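Local coordinates for Thg1-like uncharacterized protein (Bacillus thuringiensis, PDB 4KGM) that probably adds nucleotides to the 5' end of tRNA as a Thg1-like 3'-5' polymerase, using ATP and magnesium in a polymerase palm-like catalytic domain, at residues A[60-65]-A[215-220]; A[66-71]-A[234-239]; A[221-226]-A[230-235]. One frame throughout, in Å; residues are numbered along the deposited sequence.

Contact 1 (A[60-65]-A[215-220])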
loop_
_atom_site.group_PDB
_atom_site.type_symbol
_atom_site.label_atom_id
_atom_site.label_comp_id
_atom_site.label_asym_id
_atom_site.label_seq_id
_atom_site.Cartn_x
_atom_site.Cartn_y
_atom_site.Cartn_z
ATOM N N LEU A 60 -8.536 26.062 -0.913
ATOM C CA LEU A 60 -7.999 24.796 -0.427
ATOM C C LEU A 60 -7.597 24.893 1.041
ATOM O O LEU A 60 -7.970 24.047 1.854
ATOM C CB LEU A 60 -6.797 24.364 -1.271
ATOM C CG LEU A 60 -7.100 23.858 -2.682
ATOM C CD1 LEU A 60 -5.827 23.767 -3.505
ATOM C CD2 LEU A 60 -7.794 22.507 -2.623
ATOM N N ALA A 61 -6.839 25.932 1.372
ATOM C CA ALA A 61 -6.339 26.119 2.728
ATOM C C ALA A 61 -7.472 26.338 3.725
ATOM O O ALA A 61 -7.363 25.963 4.891
ATOM C CB ALA A 61 -5.359 27.279 2.773
ATOM N N GLN A 62 -8.560 26.941 3.256
ATOM C CA GLN A 62 -9.713 27.225 4.103
ATOM C C GLN A 62 -10.510 25.967 4.437
ATOM O O GLN A 62 -11.206 25.920 5.451
ATOM C CB GLN A 62 -10.636 28.242 3.425
ATOM C CG GLN A 62 -10.076 29.653 3.363
ATOM C CD GLN A 62 -10.803 30.530 2.358
ATOM O OE1 GLN A 62 -11.336 30.044 1.358
ATOM N NE2 GLN A 62 -10.825 31.833 2.620
ATOM N N ASN A 63 -10.411 24.953 3.584
ATOM C CA ASN A 63 -11.253 23.768 3.722
ATOM C C ASN A 63 -10.514 22.480 4.078
ATOM O O ASN A 63 -11.131 21.421 4.185
ATOM C CB ASN A 63 -12.089 23.556 2.456
ATOM C CG ASN A 63 -13.236 24.542 2.345
ATOM O OD1 ASN A 63 -14.338 24.289 2.837
ATOM N ND2 ASN A 63 -12.984 25.676 1.696
ATOM N N ILE A 64 -9.201 22.569 4.260
ATOM C CA ILE A 64 -8.403 21.391 4.587
ATOM C C ILE A 64 -7.934 21.410 6.039
ATOM O O ILE A 64 -7.212 22.317 6.457
ATOM C CB ILE A 64 -7.191 21.249 3.647
ATOM C CG1 ILE A 64 -7.659 20.936 2.224
ATOM C CG2 ILE A 64 -6.261 20.157 4.142
ATOM C CD1 ILE A 64 -6.536 20.859 1.212
ATOM N N MET A 65 -8.354 20.405 6.802
ATOM C CA MET A 65 -7.993 20.299 8.212
ATOM C C MET A 65 -6.485 20.143 8.391
ATOM O O MET A 65 -5.880 19.216 7.852
ATOM C CB MET A 65 -8.722 19.119 8.864
ATOM C CG MET A 65 -8.387 18.916 10.335
ATOM S SD MET A 65 -9.213 17.479 11.062
ATOM C CE MET A 65 -10.916 17.799 10.605
ATOM N N SER A 215 -8.307 36.303 11.303
ATOM C CA SER A 215 -7.268 35.785 10.417
ATOM C C SER A 215 -7.813 35.444 9.031
ATOM O O SER A 215 -9.000 35.154 8.872
ATOM C CB SER A 215 -6.611 34.549 11.033
ATOM N N ARG A 216 -6.933 35.477 8.034
ATOM C CA ARG A 216 -7.316 35.195 6.656
ATOM C C ARG A 216 -6.132 34.666 5.858
ATOM O O ARG A 216 -4.982 35.010 6.133
ATOM C CB ARG A 216 -7.851 36.461 5.982
ATOM C CG ARG A 216 -6.897 37.642 6.072
ATOM C CD ARG A 216 -7.265 38.760 5.110
ATOM N NE ARG A 216 -6.521 39.981 5.409
ATOM C CZ ARG A 216 -7.037 41.036 6.032
ATOM N NH1 ARG A 216 -8.309 41.031 6.406
ATOM N NH2 ARG A 216 -6.283 42.100 6.273
ATOM N N TRP A 217 -6.416 33.829 4.866
ATOM C CA TRP A 217 -5.378 33.342 3.970
ATOM C C TRP A 217 -5.100 34.391 2.902
ATOM O O TRP A 217 -6.022 34.894 2.260
ATOM C CB TRP A 217 -5.794 32.018 3.329
ATOM C CG TRP A 217 -5.981 30.913 4.323
ATOM C CD1 TRP A 217 -7.139 30.564 4.954
ATOM C CD2 TRP A 217 -4.975 30.016 4.809
ATOM N NE1 TRP A 217 -6.919 29.503 5.798
ATOM C CE2 TRP A 217 -5.598 29.147 5.727
ATOM C CE3 TRP A 217 -3.609 29.858 4.552
ATOM C CZ2 TRP A 217 -4.903 28.139 6.392
ATOM C CZ3 TRP A 217 -2.921 28.857 5.212
ATOM C CH2 TRP A 217 -3.568 28.010 6.122
ATOM N N SER A 218 -3.827 34.723 2.717
ATOM C CA SER A 218 -3.449 35.783 1.791
ATOM C C SER A 218 -2.254 35.390 0.936
ATOM O O SER A 218 -1.468 34.521 1.310
ATOM C CB SER A 218 -3.132 37.070 2.555
ATOM O OG SER A 218 -4.223 37.463 3.371
ATOM N N VAL A 219 -2.124 36.039 -0.215
ATOM C CA VAL A 219 -0.975 35.825 -1.081
ATOM C C VAL A 219 0.188 36.674 -0.590
ATOM O O VAL A 219 0.062 37.891 -0.450
ATOM C CB VAL A 219 -1.286 36.206 -2.540
ATOM C CG1 VAL A 219 -0.074 35.949 -3.423
ATOM C CG2 VAL A 219 -2.497 35.441 -3.046
ATOM N N ASP A 220 1.317 36.030 -0.316
ATOM C CA ASP A 220 2.512 36.752 0.097
ATOM C C ASP A 220 3.457 36.929 -1.085
ATOM O O ASP A 220 4.158 35.996 -1.475
ATOM C CB ASP A 220 3.226 36.023 1.236
ATOM C CG ASP A 220 4.443 36.779 1.738
ATOM O OD1 ASP A 220 4.399 38.027 1.763
ATOM O OD2 ASP A 220 5.445 36.128 2.102
HETATM O O HOH W 1 -8.918 33.562 4.119
#
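A61, near the end of helix 47-63, meets W217 of strand 215-220 in a contact that is mainly apolar. The CB of A61 sits over the six-membered ring of the W217 indole, 3.4 Å from its centroid and only 10° off the ring normal, a CH-pi contact across the face. With its CG beside the backbone N (chi1 -63°), W217 turns the flat of the indole to the helix. Q62 supplies the second hydrocarbon contact: its CG lies obliquely against the five-membered ring, 3.5 Å from W217 CD1, as the two side chains run past each other in opposite directions.

Polar contact is indirect. One water accepts from Q62 NE2 at 3.0 Å and from the backbone N of W217 at 2.6 Å, linking the extended glutamine to the strand, with its amide plane nearly perpendicular to the indole.

Strand 215-220 is one edge of the six-stranded antiparallel sheet within this chain, bonded through R216, S218 and D220 to strand 200-206. The helix packs on this sheet: L60 and I64 lean on strand 76-81, L60 also reaches M107 of helix 97-119, and A61 takes the indole of the edge strand.

Contact 2 (A[66-71]-A[234-239])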
loop_
_atom_site.group_PDB
_atom_site.type_symbol
_atom_site.label_atom_id
_atom_site.label_comp_id
_atom_site.label_asym_id
_atom_site.label_seq_id
_atom_site.Cartn_x
_atom_site.Cartn_y
_atom_site.Cartn_z
ATOM N N GLY A 66 -5.886 21.061 9.143
ATOM C CA GLY A 66 -4.462 21.012 9.422
ATOM C C GLY A 66 -3.593 21.728 8.404
ATOM O O GLY A 66 -2.365 21.674 8.488
ATOM N N ALA A 67 -4.219 22.400 7.441
ATOM C CA ALA A 67 -3.480 23.122 6.406
ATOM C C ALA A 67 -2.691 24.291 6.993
ATOM O O ALA A 67 -3.246 25.146 7.682
ATOM C CB ALA A 67 -4.420 23.606 5.313
ATOM N N LYS A 68 -1.393 24.317 6.712
ATOM C CA LYS A 68 -0.511 25.336 7.267
ATOM C C LYS A 68 0.041 26.268 6.194
ATOM O O LYS A 68 0.175 27.470 6.415
ATOM C CB LYS A 68 0.642 24.678 8.028
ATOM C CG LYS A 68 0.206 23.936 9.281
ATOM C CD LYS A 68 -0.299 24.901 10.338
ATOM C CE LYS A 68 -0.882 24.162 11.531
ATOM N NZ LYS A 68 -2.147 23.459 11.182
ATOM N N LEU A 69 0.360 25.710 5.032
ATOM C CA LEU A 69 0.949 26.497 3.959
ATOM C C LEU A 69 0.614 25.919 2.589
ATOM O O LEU A 69 0.562 24.702 2.410
ATOM C CB LEU A 69 2.469 26.592 4.144
ATOM C CG LEU A 69 3.266 27.507 3.209
ATOM C CD1 LEU A 69 4.409 28.162 3.965
ATOM C CD2 LEU A 69 3.806 26.738 2.011
ATOM N N VAL A 70 0.383 26.805 1.627
ATOM C CA VAL A 70 0.170 26.402 0.245
ATOM C C VAL A 70 1.192 27.099 -0.644
ATOM O O VAL A 70 1.486 28.275 -0.451
ATOM C CB VAL A 70 -1.243 26.766 -0.236
ATOM C CG1 VAL A 70 -1.485 26.211 -1.629
ATOM C CG2 VAL A 70 -2.289 26.242 0.740
ATOM N N TYR A 71 1.740 26.371 -1.610
ATOM C CA TYR A 71 2.699 26.948 -2.543
ATOM C C TYR A 71 2.254 26.766 -3.990
ATOM O O TYR A 71 1.990 25.646 -4.429
ATOM C CB TYR A 71 4.085 26.332 -2.342
ATOM C CG TYR A 71 5.090 26.751 -3.390
ATOM C CD1 TYR A 71 5.700 27.998 -3.335
ATOM C CD2 TYR A 71 5.430 25.900 -4.434
ATOM C CE1 TYR A 71 6.619 28.386 -4.292
ATOM C CE2 TYR A 71 6.346 26.279 -5.394
ATOM C CZ TYR A 71 6.939 27.524 -5.318
ATOM O OH TYR A 71 7.855 27.905 -6.273
ATOM N N GLU A 234 9.600 26.070 8.234
ATOM C CA GLU A 234 9.774 25.302 9.464
ATOM C C GLU A 234 8.972 25.835 10.650
ATOM O O GLU A 234 8.814 25.142 11.657
ATOM C CB GLU A 234 11.259 25.191 9.825
ATOM C CG GLU A 234 12.057 24.349 8.841
ATOM C CD GLU A 234 13.481 24.105 9.294
ATOM O OE1 GLU A 234 13.971 24.870 10.150
ATOM O OE2 GLU A 234 14.109 23.146 8.795
ATOM N N GLN A 235 8.463 27.058 10.529
ATOM C CA GLN A 235 7.619 27.643 11.565
ATOM C C GLN A 235 6.316 26.866 11.715
ATOM O O GLN A 235 5.666 26.918 12.761
ATOM C CB GLN A 235 7.309 29.107 11.245
ATOM C CG GLN A 235 6.627 29.312 9.902
ATOM C CD GLN A 235 6.231 30.756 9.657
ATOM O OE1 GLN A 235 5.815 31.463 10.576
ATOM N NE2 GLN A 235 6.362 31.201 8.413
ATOM N N PHE A 236 5.933 26.153 10.660
ATOM C CA PHE A 236 4.708 25.365 10.671
ATOM C C PHE A 236 5.018 23.893 10.925
ATOM O O PHE A 236 4.122 23.101 11.216
ATOM C CB PHE A 236 3.963 25.512 9.342
ATOM C CG PHE A 236 3.667 26.937 8.959
ATOM C CD1 PHE A 236 2.729 27.677 9.659
ATOM C CD2 PHE A 236 4.313 27.528 7.886
ATOM C CE1 PHE A 236 2.450 28.984 9.305
ATOM C CE2 PHE A 236 4.038 28.836 7.525
ATOM C CZ PHE A 236 3.107 29.563 8.236
ATOM N N VAL A 237 6.293 23.536 10.815
ATOM C CA VAL A 237 6.727 22.148 10.938
ATOM C C VAL A 237 6.976 21.748 12.390
ATOM O O VAL A 237 6.525 20.694 12.839
ATOM C CB VAL A 237 8.002 21.894 10.118
ATOM C CG1 VAL A 237 8.427 20.442 10.231
ATOM C CG2 VAL A 237 7.774 22.277 8.666
ATOM N N TYR A 238 7.698 22.593 13.118
ATOM C CA TYR A 238 7.985 22.337 14.526
ATOM C C TYR A 238 7.092 23.191 15.424
ATOM O O TYR A 238 7.256 24.409 15.504
ATOM C CB TYR A 238 9.463 22.593 14.828
ATOM C CG TYR A 238 10.408 21.807 13.944
ATOM C CD1 TYR A 238 10.801 20.518 14.286
ATOM C CD2 TYR A 238 10.905 22.352 12.766
ATOM C CE1 TYR A 238 11.665 19.796 13.478
ATOM C CE2 TYR A 238 11.767 21.637 11.954
ATOM C CZ TYR A 238 12.145 20.360 12.313
ATOM O OH TYR A 238 13.005 19.645 11.506
ATOM N N LEU A 239 6.148 22.542 16.097
ATOM C CA LEU A 239 5.164 23.241 16.917
ATOM C C LEU A 239 5.749 23.747 18.233
ATOM O O LEU A 239 5.740 24.949 18.501
ATOM C CB LEU A 239 3.959 22.338 17.191
#
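F236, near the end of the C-terminal helix 231-237, lies against the start of strand 67-73 and loses more surface here than either of its partners, K68 and L69. Its CG stands beside the backbone N (chi1 -55°), and the ring is carried toward the strand. The carbonyl O of K68 lies 3.9 Å above the F236 ring plane, over its centre, while CG of the preceding Q235 rests on the opposite face toward the rim. The phenyl group thus lies between a strand carbonyl and a helix methylene, packed on by both.

K68 touches F236 with the root of its side chain. Its CB is 3.7 Å from F236 CB, and its CG and CD pass at longer range. Bends at chi2 (-68°) and chi4 (-69°) then lead the chain away from the phenyl ring and bring K68 NZ back to the loop residue just before the strand, where it makes a weak 3.2 Å hydrogen bond to G66 O. The same ammonium pairs with D85 in a salt bridge.

L69 has the smallest share of the three. Its CD1 approaches the ring obliquely, 3.6 Å from F236 CE2, and the two side chains cross at about a right angle. L69 also packs on C201 and I203 of strand 200-206 and on F144 of helix 140-160; F236 also reaches I203 and L80, so one phenyl group touches three neighbouring strands.

Between the two segments the attraction is therefore mostly dispersion. The lysine lends its methylenes to the phenyl group while its charge is probably balanced by D85, and these two segments meet by apolar contact, without direct polar pairing.

Contact 3 (A[221-226]-A[230-235])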
loop_
_atom_site.group_PDB
_atom_site.type_symbol
_atom_site.label_atom_id
_atom_site.label_comp_id
_atom_site.label_asym_id
_atom_site.label_seq_id
_atom_site.Cartn_x
_atom_site.Cartn_y
_atom_site.Cartn_z
ATOM N N HIS A 221 3.465 38.130 -1.655
ATOM C CA HIS A 221 4.332 38.427 -2.791
ATOM C C HIS A 221 5.759 38.707 -2.330
ATOM O O HIS A 221 6.669 38.858 -3.144
ATOM C CB HIS A 221 3.778 39.599 -3.600
ATOM C CG HIS A 221 2.449 39.319 -4.231
ATOM N ND1 HIS A 221 2.317 38.603 -5.401
ATOM C CD2 HIS A 221 1.193 39.654 -3.851
ATOM C CE1 HIS A 221 1.038 38.509 -5.716
ATOM N NE2 HIS A 221 0.335 39.138 -4.791
ATOM N N GLU A 222 5.940 38.773 -1.015
ATOM C CA GLU A 222 7.267 38.902 -0.429
ATOM C C GLU A 222 7.760 37.531 0.027
ATOM O O GLU A 222 8.602 37.430 0.920
ATOM C CB GLU A 222 7.244 39.878 0.749
ATOM N N THR A 223 7.220 36.483 -0.590
ATOM C CA THR A 223 7.634 35.116 -0.296
ATOM C C THR A 223 9.108 34.938 -0.630
ATOM O O THR A 223 9.511 35.090 -1.784
ATOM C CB THR A 223 6.810 34.089 -1.095
ATOM O OG1 THR A 223 5.422 34.228 -0.770
ATOM C CG2 THR A 223 7.261 32.675 -0.768
ATOM N N PRO A 224 9.919 34.614 0.385
ATOM C CA PRO A 224 11.374 34.534 0.234
ATOM C C PRO A 224 11.829 33.268 -0.478
ATOM O O PRO A 224 11.027 32.370 -0.737
ATOM C CB PRO A 224 11.864 34.511 1.681
ATOM C CG PRO A 224 10.758 33.847 2.425
ATOM C CD PRO A 224 9.489 34.310 1.762
ATOM N N ILE A 225 13.117 33.212 -0.798
ATOM C CA ILE A 225 13.725 31.983 -1.280
ATOM C C ILE A 225 13.922 31.087 -0.068
ATOM O O ILE A 225 14.690 31.422 0.837
ATOM C CB ILE A 225 15.082 32.251 -1.951
ATOM C CG1 ILE A 225 14.944 33.334 -3.023
ATOM C CG2 ILE A 225 15.644 30.972 -2.549
ATOM C CD1 ILE A 225 16.243 33.676 -3.717
ATOM N N ILE A 226 13.217 29.959 -0.044
ATOM C CA ILE A 226 13.199 29.084 1.126
ATOM C C ILE A 226 14.599 28.628 1.543
ATOM O O ILE A 226 14.892 28.511 2.734
ATOM C CB ILE A 226 12.297 27.851 0.900
ATOM C CG1 ILE A 226 10.940 28.273 0.333
ATOM C CG2 ILE A 226 12.111 27.080 2.199
ATOM C CD1 ILE A 226 10.127 29.130 1.271
ATOM N N ARG A 230 14.726 29.195 5.803
ATOM C CA ARG A 230 14.068 27.918 6.055
ATOM C C ARG A 230 12.999 27.995 7.142
ATOM O O ARG A 230 12.061 27.196 7.154
ATOM C CB ARG A 230 15.107 26.849 6.399
ATOM C CG ARG A 230 16.053 26.527 5.252
ATOM C CD ARG A 230 17.219 25.676 5.718
ATOM N NE ARG A 230 16.770 24.435 6.335
ATOM C CZ ARG A 230 16.617 23.289 5.680
ATOM N NH1 ARG A 230 16.881 23.227 4.381
ATOM N NH2 ARG A 230 16.202 22.206 6.324
ATOM N N GLU A 231 13.135 28.960 8.047
ATOM C CA GLU A 231 12.171 29.133 9.132
ATOM C C GLU A 231 10.807 29.575 8.596
ATOM O O GLU A 231 9.786 29.416 9.265
ATOM C CB GLU A 231 12.704 30.124 10.175
ATOM C CG GLU A 231 11.777 30.384 11.366
ATOM C CD GLU A 231 11.491 29.138 12.192
ATOM O OE1 GLU A 231 10.447 29.110 12.879
ATOM O OE2 GLU A 231 12.308 28.191 12.165
ATOM N N TYR A 232 10.800 30.116 7.382
ATOM C CA TYR A 232 9.563 30.510 6.715
ATOM C C TYR A 232 8.621 29.317 6.571
ATOM O O TYR A 232 7.400 29.462 6.649
ATOM C CB TYR A 232 9.870 31.107 5.341
ATOM C CG TYR A 232 8.652 31.588 4.583
ATOM C CD1 TYR A 232 8.099 32.837 4.839
ATOM C CD2 TYR A 232 8.062 30.800 3.603
ATOM C CE1 TYR A 232 6.991 33.284 4.146
ATOM C CE2 TYR A 232 6.953 31.239 2.904
ATOM C CZ TYR A 232 6.424 32.482 3.179
ATOM O OH TYR A 232 5.320 32.925 2.489
ATOM N N VAL A 233 9.200 28.138 6.364
ATOM C CA VAL A 233 8.427 26.905 6.280
ATOM C C VAL A 233 8.425 26.170 7.619
ATOM O O VAL A 233 7.380 25.723 8.094
ATOM C CB VAL A 233 8.981 25.966 5.187
ATOM C CG1 VAL A 233 8.280 24.617 5.234
ATOM C CG2 VAL A 233 8.835 26.604 3.814
ATOM N N GLU A 234 9.600 26.070 8.234
ATOM C CA GLU A 234 9.774 25.302 9.464
ATOM C C GLU A 234 8.972 25.835 10.650
ATOM O O GLU A 234 8.814 25.142 11.657
ATOM C CB GLU A 234 11.259 25.191 9.825
ATOM C CG GLU A 234 12.057 24.349 8.841
ATOM C CD GLU A 234 13.481 24.105 9.294
ATOM O OE1 GLU A 234 13.971 24.870 10.150
ATOM O OE2 GLU A 234 14.109 23.146 8.795
ATOM N N GLN A 235 8.463 27.058 10.529
ATOM C CA GLN A 235 7.619 27.643 11.565
ATOM C C GLN A 235 6.316 26.866 11.715
ATOM O O GLN A 235 5.666 26.918 12.761
ATOM C CB GLN A 235 7.309 29.107 11.245
ATOM C CG GLN A 235 6.627 29.312 9.902
ATOM C CD GLN A 235 6.231 30.756 9.657
ATOM O OE1 GLN A 235 5.815 31.463 10.576
ATOM N NE2 GLN A 235 6.362 31.201 8.413
#
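T223 meets Y232 beside the phenol hydroxyl. Its CG2 lies oblique to the ring, and T223 OG1 is 3.5 Å from Y232 OH. That OG1 also accepts a hydrogen bond from the backbone N of C201 and has a weak one with D220, tying this part of the loop to strands 200-206 and 215-220.

P224 supplies the flat contact. Its CD stands over one face of the Y232 ring, 3.7 Å from the centroid and 14° off the normal, a CH-pi interaction displaced slightly toward the rim; CG follows over CD1 and CG of the ring. The ring reaches the loop because Y232 CG is anti to the backbone N (chi1 -178°), which carries the phenol toward T223 and the end of strand 215-220.

I226 makes two apolar contacts. CD1 approaches the ring obliquely, 3.5 Å from Y232 CD2, and I226 CG2 meets V233 CG2 at 3.7 Å. Where the chain turns toward the helix, I226 O has R230 CG 3.4 Å away; I226 O and R230 N are 3.1 Å apart, but the angle is too poor for a hydrogen bond. Q148 of helix 140-160 bonds I226 N through OE1 and P224 O through NE2, fixing the loop's backbone.

Within segment 230-235, Q235 NE2 gives Y232 O a nearly straight hydrogen bond of 2.7 Å; the O lies in the plane of the glutamine amide, while NE2 is tilted 32° from the Y232 carbonyl plane. R230 NH2 and E234 OE2 form a salt bridge at 3.4 Å, its hydrogen bond weak.

Loop and helix are thus joined by a small apolar cluster with Y232 at its middle: carbon packs on the ring, while the polar groups of the loop are bonded chiefly to the sheet, to R198 and to Q148 of helix 140-160.

Overall arrangement
Contact 1 joins the edge strand 215-220 to helix 47-63, contact 2 sets helix 231-237 on the palm-like sheet, and contact 3 folds the connecting loop against that helix. Contacts 1 and 2, with centres about 11 Å apart, touch through W217 CH2, 3.3 Å from A67 O, and through A61, which packs on A67 and V70. Contacts 2 and 3, centres also about 11 Å apart, touch where L69 CD1 comes within 4.1 Å of Y232 CE2. Between contacts 1 and 3, about 16 Å centre to centre, D220 OD2 and Y232 OH form a probable hydrogen bond of 3.2 Å. Strand 67-73 leads on to S74 and D75 of the ATP pocket, where D75 also binds magnesium.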